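Local atomic coordinates of fucolectin-related protein (Streptococcus pneumoniae, PDB entry 2WMF), a protein that probably hydrolyses fucosylated blood-group antigen glycans of the host, as a family 98 glycoside hydrolase. Residues 42-47 with 298-303. Residues are numbered along the deposited sequence; the frame is centred on the assembly and turned at random.
Sequences SPLYGN and TFMTND
Ser-42 lies over the aromatic ring of Phe-299 and makes a CH-pi contact: its CB stands 3.6 Å from the ring centroid, 13° off the normal, and so almost directly above the centre. CB of Phe-299 points at the strand, and with CG anti to the backbone N (chi1 -177°) the phenyl group extends toward it, just after helix 295-298. On the opposite face sits CB of Met-300, offset toward the rim, while Phe-309 meets the same phenylalanine edge-to-face. One polar atom also comes close, obliquely to the ring: the carbonyl O of Pro-43, 3.5 Å from CD2 of Phe-299. Strand 39-45 is the first of the eight parallel strands of the (beta/alpha)8 barrel, and residues 298-303 follow its last strand, 289-293, so the contact packs material from beyond the closing strand against the opening one. No hydrogen bond links the two segments; the remaining contacts are apolar. CD of Pro-43 approaches CD2 of Phe-299 at 4.2 Å. CD2 of Leu-44 lies near the ring plane at the edge, 4.4 Å from CE2 of Phe-299, and touches the terminal CE of Met-300 as well. Ala-62 of helix 59-64 packs against Leu-44, Phe-299 and Met-300.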
# COMPACT_ATOMS: atom_id res chain seq x y z
N SER A 42 -4.92 5.47 -9.57
CA SER A 42 -4.79 4.51 -10.66
C SER A 42 -4.08 5.18 -11.83
O SER A 42 -4.49 6.24 -12.28
CB SER A 42 -6.14 3.97 -11.09
OG SER A 42 -6.90 3.49 -9.99
N PRO A 43 -2.96 4.59 -12.30
CA PRO A 43 -2.11 5.26 -13.27
C PRO A 43 -2.30 4.93 -14.75
O PRO A 43 -2.57 3.76 -15.12
CB PRO A 43 -0.71 4.82 -12.85
CG PRO A 43 -0.92 3.44 -12.36
CD PRO A 43 -2.32 3.34 -11.82
N LEU A 44 -2.15 5.97 -15.57
CA LEU A 44 -1.99 5.87 -17.04
C LEU A 44 -0.59 6.41 -17.45
O LEU A 44 0.01 7.27 -16.80
CB LEU A 44 -3.09 6.71 -17.73
CG LEU A 44 -4.54 6.20 -17.56
CD1 LEU A 44 -5.55 7.30 -18.06
CD2 LEU A 44 -4.83 4.78 -18.22
N TYR A 45 -0.11 5.92 -18.59
CA TYR A 45 1.28 6.14 -19.04
C TYR A 45 1.30 6.62 -20.49
O TYR A 45 0.63 6.06 -21.35
CB TYR A 45 2.10 4.84 -18.89
CG TYR A 45 2.18 4.44 -17.45
CD1 TYR A 45 3.22 4.84 -16.65
CD2 TYR A 45 1.17 3.69 -16.88
CE1 TYR A 45 3.26 4.49 -15.30
CE2 TYR A 45 1.19 3.34 -15.53
CZ TYR A 45 2.25 3.75 -14.74
OH TYR A 45 2.29 3.41 -13.40
N GLY A 46 2.10 7.66 -20.74
CA GLY A 46 2.25 8.21 -22.07
C GLY A 46 2.90 7.26 -23.06
O GLY A 46 3.79 6.50 -22.72
N ASN A 47 2.38 7.26 -24.27
CA ASN A 47 3.03 6.65 -25.43
C ASN A 47 3.45 7.78 -26.37
O ASN A 47 2.73 8.75 -26.54
CB ASN A 47 2.05 5.71 -26.16
CG ASN A 47 2.76 4.73 -27.12
OD1 ASN A 47 3.98 4.57 -27.08
ND2 ASN A 47 2.00 4.07 -27.97
N THR A 298 -1.88 -4.57 -12.13
CA THR A 298 -2.59 -3.99 -10.97
C THR A 298 -3.78 -3.09 -11.35
O THR A 298 -4.53 -2.69 -10.45
CB THR A 298 -1.62 -3.21 -10.03
OG1 THR A 298 -0.92 -2.20 -10.76
CG2 THR A 298 -0.57 -4.13 -9.39
N PHE A 299 -3.96 -2.74 -12.62
CA PHE A 299 -5.04 -1.84 -13.01
C PHE A 299 -5.84 -2.30 -14.21
O PHE A 299 -6.95 -2.79 -14.05
CB PHE A 299 -4.52 -0.40 -13.18
CG PHE A 299 -5.59 0.62 -13.50
CD1 PHE A 299 -6.88 0.56 -12.91
CD2 PHE A 299 -5.29 1.67 -14.36
CE1 PHE A 299 -7.85 1.51 -13.21
CE2 PHE A 299 -6.25 2.62 -14.67
CZ PHE A 299 -7.53 2.54 -14.09
N MET A 300 -5.25 -2.23 -15.41
CA MET A 300 -6.08 -2.34 -16.64
C MET A 300 -5.14 -2.51 -17.85
O MET A 300 -4.08 -1.91 -17.91
CB MET A 300 -6.92 -1.06 -16.78
CG MET A 300 -8.06 -1.07 -17.68
SD MET A 300 -9.07 0.46 -17.49
CE MET A 300 -7.97 1.72 -18.08
N THR A 301 -5.58 -3.31 -18.82
CA THR A 301 -5.01 -3.29 -20.16
C THR A 301 -6.20 -3.31 -21.13
O THR A 301 -7.25 -3.95 -20.89
CB THR A 301 -4.03 -4.47 -20.47
OG1 THR A 301 -4.76 -5.70 -20.48
CG2 THR A 301 -2.81 -4.48 -19.41
N ASN A 302 -6.02 -2.60 -22.23
CA ASN A 302 -7.05 -2.48 -23.28
C ASN A 302 -8.42 -2.08 -22.70
O ASN A 302 -9.50 -2.52 -23.17
CB ASN A 302 -7.14 -3.79 -24.07
CG ASN A 302 -5.88 -4.07 -24.84
OD1 ASN A 302 -5.19 -3.13 -25.28
ND2 ASN A 302 -5.53 -5.35 -24.97
N ASP A 303 -8.37 -1.19 -21.70
CA ASP A 303 -9.53 -0.72 -20.96
C ASP A 303 -10.36 -1.80 -20.26
O ASP A 303 -11.50 -1.58 -19.85
CB ASP A 303 -10.42 0.15 -21.88
CG ASP A 303 -9.90 1.58 -22.05
OD1 ASP A 303 -9.03 2.02 -21.27
OD2 ASP A 303 -10.40 2.30 -22.95